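Caspase-1 subunit p19/18 (Spodoptera frugiperda, PDB 1M72) belongs to a heterotetrameric cysteine endopeptidase of the caspase family that probably takes part in the activation cascade executing apoptosis. Local coordinates at residues Thr73-Leu78 and Asn84-Gln89; Gly112-Lys117 and Tyr121-Leu126; Tyr129-Lys134 and Ala180-Ala185. All blocks are in the same frame, centred on the assembly; numbering follows the deposited sequence.

Overall arrangement
Followed from the N terminus, the three contacts come in series, none nested in or crossing another. Contact 1 closes the short connection from strand 70-76, at one edge of the central six-stranded sheet, to helix 80-92. After strand 98-106, contact 2 closes the hairpin between strands 113-115 and 120-121 of the small antiparallel sheet; Leu78 O probably accepts a hydrogen bond from Lys117 N, joining it to contact 1. Contact 3 follows directly in sequence and closes a much longer excursion, bringing the loop at Tyr129-Lys134 against strand 182-186. Ile87 of helix 80-92 packs on Leu126, Tyr129 and Phe130, so this helix touches all three regions.

Contact 1. Residues Thr73-Leu78 and Asn84-Gln89; sequences TVFPNL and NKFIQQ
With chi1 of -72° in Phe75 and -75° in Phe86, each CG lies anti to its own carbonyl carbon, and from the strand and from the helix the two rings reach toward each other. They meet obliquely, their planes inclined at 32° and their centroids 4.3 Å apart. The leading atom is CE2 of Phe75, which stands 3.5 Å above the Phe86 ring plane, over the ring centre, and comes within 3.6 Å of Phe86 CZ. Leu78 adds a second touch: its CD1 methyl lies 3.4 Å from Phe86 CD2, the leucine side chain running roughly perpendicular to that of the phenylalanine. Phe86 is thus covered by two apolar residues of the segment 73-78.

Lys85 NZ is placed over the opposite face of the Phe86 ring, offset toward the rim, but so close that its position is doubtful; its hydrogen bond to Gln89 OE1 is weak. One helical turn is spanned on another side by Gln88 NE2, which bonds Asn84 OD1 at 3.0 Å in the carbonyl plane, on a lone pair.

Phe75 also meets the ring of Phe38 on the adjoining strand 31-39, and Leu78 touches that residue too. Strand 70-76 and helix 80-92 are here the first two elements of a beta-alpha-beta crossover that continues, past strand 31-39, into the parallel strand 98-106.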
loop_
_atom_site.group_PDB
_atom_site.type_symbol
_atom_site.label_atom_id
_atom_site.label_comp_id
_atom_site.label_asym_id
_atom_site.label_seq_id
_atom_site.Cartn_x
_atom_site.Cartn_y
_atom_site.Cartn_z
ATOM N N THR C 73 19.292 -0.427 16.308
ATOM C CA THR C 73 20.656 -0.638 15.833
ATOM C C THR C 73 20.797 0.103 14.488
ATOM O O THR C 73 20.049 -0.157 13.534
ATOM C CB THR C 73 20.984 -2.111 15.612
ATOM O OG1 THR C 73 20.829 -2.824 16.836
ATOM C CG2 THR C 73 22.415 -2.262 15.164
ATOM N N VAL C 74 21.738 1.045 14.425
ATOM C CA VAL C 74 22.003 1.809 13.202
ATOM C C VAL C 74 23.235 1.211 12.491
ATOM O O VAL C 74 24.286 1.126 13.096
ATOM C CB VAL C 74 22.334 3.268 13.529
ATOM C CG1 VAL C 74 22.702 4.020 12.239
ATOM C CG2 VAL C 74 21.179 3.910 14.251
ATOM N N PHE C 75 23.107 0.814 11.227
ATOM C CA PHE C 75 24.224 0.252 10.469
ATOM C C PHE C 75 24.644 1.267 9.445
ATOM O O PHE C 75 23.987 1.422 8.399
ATOM C CB PHE C 75 23.821 -1.034 9.758
ATOM C CG PHE C 75 23.650 -2.170 10.676
ATOM C CD1 PHE C 75 22.384 -2.574 11.076
ATOM C CD2 PHE C 75 24.762 -2.843 11.165
ATOM C CE1 PHE C 75 22.215 -3.654 11.955
ATOM C CE2 PHE C 75 24.613 -3.915 12.040
ATOM C CZ PHE C 75 23.330 -4.330 12.439
ATOM N N PRO C 76 25.758 1.972 9.724
ATOM C CA PRO C 76 26.233 2.993 8.796
ATOM C C PRO C 76 27.029 2.472 7.607
ATOM O O PRO C 76 28.003 1.724 7.774
ATOM C CB PRO C 76 27.042 3.927 9.707
ATOM C CG PRO C 76 27.711 2.948 10.634
ATOM C CD PRO C 76 26.613 1.907 10.930
ATOM N N ASN C 77 26.555 2.842 6.413
ATOM C CA ASN C 77 27.205 2.513 5.145
ATOM C C ASN C 77 27.697 1.114 4.847
ATOM O O ASN C 77 28.845 0.941 4.457
ATOM C CB ASN C 77 28.367 3.485 4.948
ATOM C CG ASN C 77 27.895 4.908 4.986
ATOM O OD1 ASN C 77 27.017 5.297 4.207
ATOM N ND2 ASN C 77 28.437 5.692 5.913
ATOM N N LEU C 78 26.833 0.125 4.974
ATOM C CA LEU C 78 27.240 -1.227 4.718
ATOM C C LEU C 78 27.227 -1.555 3.215
ATOM O O LEU C 78 26.563 -0.880 2.419
ATOM C CB LEU C 78 26.317 -2.193 5.469
ATOM C CG LEU C 78 26.203 -2.235 7.007
ATOM C CD1 LEU C 78 25.371 -3.490 7.392
ATOM C CD2 LEU C 78 27.614 -2.324 7.692
ATOM N N ASN C 84 22.626 -7.800 3.630
ATOM C CA ASN C 84 21.998 -9.078 3.478
ATOM C C ASN C 84 22.297 -10.029 4.614
ATOM O O ASN C 84 21.418 -10.772 5.052
ATOM C CB ASN C 84 22.378 -9.723 2.170
ATOM C CG ASN C 84 21.563 -10.958 1.912
ATOM O OD1 ASN C 84 21.508 -11.843 2.766
ATOM N ND2 ASN C 84 20.912 -11.033 0.748
ATOM N N LYS C 85 23.527 -9.991 5.104
ATOM C CA LYS C 85 23.943 -10.860 6.202
ATOM C C LYS C 85 23.215 -10.527 7.506
ATOM O O LYS C 85 22.658 -11.412 8.148
ATOM C CB LYS C 85 25.465 -10.750 6.370
ATOM C CG LYS C 85 26.000 -10.718 7.786
ATOM C CD LYS C 85 27.202 -9.764 7.842
ATOM C CE LYS C 85 27.999 -9.904 9.139
ATOM N NZ LYS C 85 27.136 -9.721 10.344
ATOM N N PHE C 86 23.237 -9.257 7.901
ATOM C CA PHE C 86 22.554 -8.840 9.109
ATOM C C PHE C 86 21.036 -9.088 9.028
ATOM O O PHE C 86 20.407 -9.374 10.034
ATOM C CB PHE C 86 22.841 -7.373 9.395
ATOM C CG PHE C 86 24.232 -7.125 9.943
ATOM C CD1 PHE C 86 24.607 -7.628 11.199
ATOM C CD2 PHE C 86 25.170 -6.372 9.221
ATOM C CE1 PHE C 86 25.895 -7.370 11.719
ATOM C CE2 PHE C 86 26.463 -6.114 9.734
ATOM C CZ PHE C 86 26.821 -6.608 10.975
ATOM N N ILE C 87 20.466 -8.985 7.833
ATOM C CA ILE C 87 19.051 -9.215 7.633
ATOM C C ILE C 87 18.765 -10.682 7.917
ATOM O O ILE C 87 17.838 -11.006 8.642
ATOM C CB ILE C 87 18.636 -8.852 6.179
ATOM C CG1 ILE C 87 18.528 -7.329 6.034
ATOM C CG2 ILE C 87 17.321 -9.517 5.796
ATOM C CD1 ILE C 87 17.265 -6.770 6.594
ATOM N N GLN C 88 19.567 -11.573 7.345
ATOM C CA GLN C 88 19.376 -12.990 7.565
ATOM C C GLN C 88 19.548 -13.345 9.042
ATOM O O GLN C 88 18.769 -14.103 9.601
ATOM C CB GLN C 88 20.353 -13.802 6.715
ATOM C CG GLN C 88 20.164 -13.651 5.218
ATOM C CD GLN C 88 20.479 -14.941 4.449
ATOM O OE1 GLN C 88 20.284 -16.047 4.965
ATOM N NE2 GLN C 88 20.938 -14.804 3.199
ATOM N N GLN C 89 20.548 -12.778 9.687
ATOM C CA GLN C 89 20.768 -13.113 11.081
ATOM C C GLN C 89 19.601 -12.619 11.924
ATOM O O GLN C 89 19.212 -13.235 12.924
ATOM C CB GLN C 89 22.052 -12.483 11.578
ATOM C CG GLN C 89 23.255 -12.710 10.695
ATOM C CD GLN C 89 24.507 -12.114 11.320
ATOM O OE1 GLN C 89 24.466 -11.005 11.880
ATOM N NE2 GLN C 89 25.627 -12.844 11.237
#

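Contact 2. Residues Gly112-Lys117 and Tyr121-Leu126; sequences GMLYAK and YKPDNL
Leu114 and Tyr121 pair across a beta hairpin, part of the small three-stranded antiparallel sheet that follows the large sheet's strand 98-106 in this caspase domain. They form a hydrogen-bonded pair: Leu114 N donates to Tyr121 O at 3.0 Å, nearly straight at 170°, and Tyr121 N returns a bond to Leu114 O at 2.9 Å.

Both side chains project from the same face of this sheet, and Leu114 is the bump that fills the hollow. The floor of that hollow is the Tyr121 ring, with Pro123 and Leu126 as its walls. With chi1 at 58°, Tyr121 CG sits between the backbone N and the carbonyl carbon, which lays the ring alongside the neighbouring strand. Leu114 CB rests over one ring face in a CH-pi contact, offset toward the rim and 3.6 Å from Tyr121 CZ. Farther out, Leu114 CD1 meets Leu126 CD1 at 3.6 Å and Pro123 CB at 4.0 Å. The ring edge of Tyr121 has its own neighbour in Ala116, whose backbone N lies near the ring plane.

A second fit involves the Pro123 ring, which presses against the Gly112-Met113 peptide, with CD 3.3 Å from Gly112 O. Pro123 belongs to a type I turn from Lys122 to Asn125, which bends the chain round so that Leu126 can face Leu114.

The Tyr115 side chain leaves on the other side and packs on His108, probably an active-site residue, and its hydroxyl bonds Glu110. Tyr115 O, which also bonds Thr107 OG1, accepts from a water at 2.7 Å that lies in the plane of the Tyr121 ring, 2.7 Å from Tyr121 OH.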
loop_
_atom_site.group_PDB
_atom_site.type_symbol
_atom_site.label_atom_id
_atom_site.label_comp_id
_atom_site.label_asym_id
_atom_site.label_seq_id
_atom_site.Cartn_x
_atom_site.Cartn_y
_atom_site.Cartn_z
ATOM N N GLY C 112 12.629 -0.266 -8.360
ATOM C CA GLY C 112 12.985 -1.638 -8.047
ATOM C C GLY C 112 14.418 -1.742 -7.581
ATOM O O GLY C 112 15.054 -2.817 -7.630
ATOM N N MET C 113 14.965 -0.652 -7.068
ATOM C CA MET C 113 16.361 -0.756 -6.682
ATOM C C MET C 113 16.791 0.145 -5.509
ATOM O O MET C 113 16.347 1.294 -5.403
ATOM C CB MET C 113 17.187 -0.464 -7.953
ATOM C CG MET C 113 18.686 -0.528 -7.859
ATOM S SD MET C 113 19.504 0.305 -9.332
ATOM C CE MET C 113 18.573 -0.394 -10.735
ATOM N N LEU C 114 17.628 -0.413 -4.639
ATOM C CA LEU C 114 18.225 0.298 -3.530
ATOM C C LEU C 114 19.759 0.158 -3.646
ATOM O O LEU C 114 20.265 -0.859 -4.140
ATOM C CB LEU C 114 17.746 -0.283 -2.183
ATOM C CG LEU C 114 16.272 0.035 -1.936
ATOM C CD1 LEU C 114 15.813 -0.620 -0.689
ATOM C CD2 LEU C 114 16.088 1.528 -1.842
ATOM N N TYR C 115 20.502 1.167 -3.195
ATOM C CA TYR C 115 21.963 1.085 -3.241
ATOM C C TYR C 115 22.584 0.860 -1.885
ATOM O O TYR C 115 22.206 1.473 -0.897
ATOM C CB TYR C 115 22.604 2.358 -3.843
ATOM C CG TYR C 115 22.502 2.483 -5.348
ATOM C CD1 TYR C 115 21.499 3.264 -5.923
ATOM C CD2 TYR C 115 23.369 1.774 -6.200
ATOM C CE1 TYR C 115 21.336 3.349 -7.313
ATOM C CE2 TYR C 115 23.223 1.841 -7.625
ATOM C CZ TYR C 115 22.196 2.635 -8.157
ATOM O OH TYR C 115 21.991 2.734 -9.507
ATOM N N ALA C 116 23.534 -0.056 -1.846
ATOM C CA ALA C 116 24.321 -0.321 -0.648
ATOM C C ALA C 116 25.534 0.602 -0.868
ATOM O O ALA C 116 25.505 1.467 -1.735
ATOM C CB ALA C 116 24.767 -1.755 -0.629
ATOM N N LYS C 117 26.614 0.408 -0.118
ATOM C CA LYS C 117 27.780 1.255 -0.310
ATOM C C LYS C 117 28.459 0.929 -1.632
ATOM O O LYS C 117 28.889 1.820 -2.355
ATOM C CB LYS C 117 28.790 1.055 0.820
ATOM C CG LYS C 117 30.077 1.856 0.595
ATOM C CD LYS C 117 31.018 1.765 1.764
ATOM C CE LYS C 117 31.783 0.485 1.710
ATOM N NZ LYS C 117 32.613 0.327 2.929
ATOM N N TYR C 121 20.700 -3.661 -4.826
ATOM C CA TYR C 121 19.956 -4.888 -4.600
ATOM C C TYR C 121 18.462 -4.551 -4.717
ATOM O O TYR C 121 18.061 -3.356 -4.782
ATOM C CB TYR C 121 20.276 -5.452 -3.223
ATOM C CG TYR C 121 19.975 -4.490 -2.118
ATOM C CD1 TYR C 121 18.749 -4.519 -1.453
ATOM C CD2 TYR C 121 20.906 -3.529 -1.742
ATOM C CE1 TYR C 121 18.457 -3.602 -0.417
ATOM C CE2 TYR C 121 20.625 -2.613 -0.715
ATOM C CZ TYR C 121 19.394 -2.661 -0.059
ATOM O OH TYR C 121 19.132 -1.754 0.937
ATOM N N LYS C 122 17.644 -5.598 -4.796
ATOM C CA LYS C 122 16.219 -5.411 -4.896
ATOM C C LYS C 122 15.639 -5.168 -3.512
ATOM O O LYS C 122 15.946 -5.883 -2.564
ATOM C CB LYS C 122 15.545 -6.636 -5.533
ATOM C CG LYS C 122 15.888 -6.804 -7.010
ATOM C CD LYS C 122 15.075 -7.936 -7.628
ATOM C CE LYS C 122 15.596 -8.321 -9.060
ATOM N NZ LYS C 122 15.385 -7.243 -10.086
ATOM N N PRO C 123 14.785 -4.147 -3.390
ATOM C CA PRO C 123 14.125 -3.775 -2.128
ATOM C C PRO C 123 13.477 -5.014 -1.454
ATOM O O PRO C 123 13.531 -5.145 -0.218
ATOM C CB PRO C 123 13.065 -2.763 -2.573
ATOM C CG PRO C 123 13.593 -2.245 -3.867
ATOM C CD PRO C 123 14.243 -3.387 -4.529
ATOM N N ASP C 124 12.878 -5.899 -2.270
ATOM C CA ASP C 124 12.227 -7.141 -1.802
ATOM C C ASP C 124 13.157 -7.959 -0.905
ATOM O O ASP C 124 12.707 -8.760 -0.067
ATOM C CB ASP C 124 11.797 -8.018 -2.985
ATOM C CG ASP C 124 10.724 -7.353 -3.827
ATOM O OD1 ASP C 124 9.644 -7.976 -3.994
ATOM O OD2 ASP C 124 10.958 -6.201 -4.312
ATOM N N ASN C 125 14.454 -7.765 -1.094
ATOM C CA ASN C 125 15.386 -8.467 -0.262
ATOM C C ASN C 125 15.217 -8.131 1.203
ATOM O O ASN C 125 15.522 -8.971 2.029
ATOM C CB ASN C 125 16.813 -8.122 -0.626
ATOM C CG ASN C 125 17.256 -8.726 -1.943
ATOM O OD1 ASN C 125 18.448 -8.817 -2.171
ATOM N ND2 ASN C 125 16.319 -9.091 -2.819
ATOM N N LEU C 126 14.751 -6.918 1.532
ATOM C CA LEU C 126 14.612 -6.516 2.937
ATOM C C LEU C 126 13.570 -7.324 3.754
ATOM O O LEU C 126 13.807 -7.646 4.913
ATOM C CB LEU C 126 14.312 -4.996 3.025
ATOM C CG LEU C 126 15.438 -4.161 2.427
ATOM C CD1 LEU C 126 14.874 -2.810 2.017
ATOM C CD2 LEU C 126 16.693 -4.082 3.424
HETATM O O HOH W 1 21.094 0.080 1.178
#

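Contact 3. Residues Tyr129-Lys134 and Ala180-Ala185; sequences YFTADK and ADFLIA
Thr131, which meets Phe182 across the contact, hydrogen-bonds through OG1 to Asp133 OD1 on the syn lone pair of the carboxylate; at 2.5 Å the bond is unusually short, and its exact length is doubtful. The torsion that directs OG1 to this bond (chi1 56°) puts CG2 anti to the carbonyl carbon, and this methyl lies 4.0 Å from Phe182 CZ.

Phe182 carries its side of the contact alone. Its ring reaches from the strand and meets the loop backbone with its far end: CZ stands 3.3 Å from Phe130 O, which approaches the ring obliquely, while Thr131 N lies at the ring edge, in its plane, 3.7 Å from CZ. CE1 adds an apolar touch to Phe130 CB at 4.1 Å. The Phe130 ring packs on Thr90 and Ala91 of helix 80-92, so the loop sits between that helix and the strand.

At the margin, Ala132 packs on Ile159 of the second subunit and Ala180 on Val252 of that subunit. Phe182 also touches Phe145 on the parallel strand 143-148 and Met258 beyond the antiparallel strand 254-257. Here the loop after helix 125-128 packs on strand 182-186 of the caspase fold's helix-flanked six-stranded sheet.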
loop_
_atom_site.group_PDB
_atom_site.type_symbol
_atom_site.label_atom_id
_atom_site.label_comp_id
_atom_site.label_asym_id
_atom_site.label_seq_id
_atom_site.Cartn_x
_atom_site.Cartn_y
_atom_site.Cartn_z
ATOM N N TYR C 129 13.146 -12.551 3.848
ATOM C CA TYR C 129 13.427 -13.479 4.954
ATOM C C TYR C 129 12.501 -13.412 6.170
ATOM O O TYR C 129 12.699 -14.148 7.148
ATOM C CB TYR C 129 14.863 -13.282 5.476
ATOM C CG TYR C 129 15.937 -13.415 4.421
ATOM C CD1 TYR C 129 16.418 -12.287 3.747
ATOM C CD2 TYR C 129 16.464 -14.672 4.077
ATOM C CE1 TYR C 129 17.394 -12.397 2.767
ATOM C CE2 TYR C 129 17.440 -14.795 3.088
ATOM C CZ TYR C 129 17.896 -13.649 2.441
ATOM O OH TYR C 129 18.835 -13.730 1.450
ATOM N N PHE C 130 11.507 -12.533 6.144
ATOM C CA PHE C 130 10.646 -12.440 7.293
ATOM C C PHE C 130 9.248 -12.987 7.092
ATOM O O PHE C 130 8.375 -12.773 7.925
ATOM C CB PHE C 130 10.626 -11.005 7.781
ATOM C CG PHE C 130 11.975 -10.507 8.202
ATOM C CD1 PHE C 130 12.536 -10.919 9.422
ATOM C CD2 PHE C 130 12.714 -9.652 7.364
ATOM C CE1 PHE C 130 13.830 -10.476 9.800
ATOM C CE2 PHE C 130 14.011 -9.196 7.723
ATOM C CZ PHE C 130 14.575 -9.600 8.934
ATOM N N THR C 131 9.011 -13.684 5.985
ATOM C CA THR C 131 7.687 -14.274 5.824
ATOM C C THR C 131 7.512 -15.339 6.949
ATOM O O THR C 131 8.500 -15.866 7.477
ATOM C CB THR C 131 7.495 -14.863 4.400
ATOM O OG1 THR C 131 8.533 -15.818 4.109
ATOM C CG2 THR C 131 7.473 -13.705 3.343
ATOM N N ALA C 132 6.282 -15.634 7.344
ATOM C CA ALA C 132 6.048 -16.573 8.470
ATOM C C ALA C 132 6.755 -17.925 8.397
ATOM O O ALA C 132 7.159 -18.468 9.414
ATOM C CB ALA C 132 4.557 -16.804 8.676
ATOM N N ASP C 133 6.890 -18.483 7.198
ATOM C CA ASP C 133 7.576 -19.751 7.081
ATOM C C ASP C 133 9.074 -19.621 7.399
ATOM O O ASP C 133 9.655 -20.519 8.005
ATOM C CB ASP C 133 7.353 -20.316 5.683
ATOM C CG ASP C 133 7.747 -19.339 4.596
ATOM O OD1 ASP C 133 7.721 -18.112 4.846
ATOM O OD2 ASP C 133 8.069 -19.809 3.492
ATOM N N LYS C 134 9.700 -18.513 7.021
ATOM C CA LYS C 134 11.131 -18.331 7.274
ATOM C C LYS C 134 11.434 -17.780 8.662
ATOM O O LYS C 134 12.514 -18.026 9.199
ATOM C CB LYS C 134 11.751 -17.413 6.208
ATOM C CG LYS C 134 11.516 -17.918 4.774
ATOM C CD LYS C 134 12.217 -17.096 3.703
ATOM C CE LYS C 134 11.616 -17.367 2.311
ATOM N NZ LYS C 134 12.025 -18.688 1.787
ATOM N N ALA C 180 1.165 -12.332 5.131
ATOM C CA ALA C 180 0.337 -11.365 5.838
ATOM C C ALA C 180 1.187 -10.634 6.846
ATOM O O ALA C 180 2.234 -11.110 7.257
ATOM C CB ALA C 180 -0.816 -12.054 6.603
ATOM N N ASP C 181 0.700 -9.466 7.233
ATOM C CA ASP C 181 1.290 -8.670 8.297
ATOM C C ASP C 181 2.534 -7.879 8.052
ATOM O O ASP C 181 3.332 -7.620 8.975
ATOM C CB ASP C 181 1.425 -9.541 9.555
ATOM C CG ASP C 181 0.093 -10.182 9.924
ATOM O OD1 ASP C 181 -0.943 -9.493 9.744
ATOM O OD2 ASP C 181 0.071 -11.356 10.346
ATOM N N PHE C 182 2.649 -7.445 6.808
ATOM C CA PHE C 182 3.763 -6.609 6.408
ATOM C C PHE C 182 3.181 -5.225 6.125
ATOM O O PHE C 182 2.047 -5.093 5.610
ATOM C CB PHE C 182 4.445 -7.139 5.116
ATOM C CG PHE C 182 5.339 -8.334 5.338
ATOM C CD1 PHE C 182 6.742 -8.178 5.413
ATOM C CD2 PHE C 182 4.788 -9.616 5.498
ATOM C CE1 PHE C 182 7.594 -9.287 5.655
ATOM C CE2 PHE C 182 5.619 -10.730 5.731
ATOM C CZ PHE C 182 7.041 -10.568 5.814
ATOM N N LEU C 183 3.962 -4.217 6.486
ATOM C CA LEU C 183 3.637 -2.847 6.208
ATOM C C LEU C 183 4.908 -2.327 5.549
ATOM O O LEU C 183 5.991 -2.367 6.144
ATOM C CB LEU C 183 3.378 -2.063 7.473
ATOM C CG LEU C 183 3.124 -0.556 7.243
ATOM C CD1 LEU C 183 1.930 -0.391 6.364
ATOM C CD2 LEU C 183 2.921 0.137 8.596
ATOM N N ILE C 184 4.776 -1.830 4.328
ATOM C CA ILE C 184 5.935 -1.355 3.611
ATOM C C ILE C 184 5.670 0.047 3.124
ATOM O O ILE C 184 4.877 0.282 2.161
ATOM C CB ILE C 184 6.287 -2.297 2.385
ATOM C CG1 ILE C 184 6.580 -3.714 2.878
ATOM C CG2 ILE C 184 7.527 -1.733 1.618
ATOM C CD1 ILE C 184 6.785 -4.755 1.746
ATOM N N ALA C 185 6.371 0.966 3.790
ATOM C CA ALA C 185 6.261 2.384 3.510
ATOM C C ALA C 185 7.432 3.007 2.748
ATOM O O ALA C 185 8.554 3.109 3.263
ATOM C CB ALA C 185 6.044 3.140 4.773
#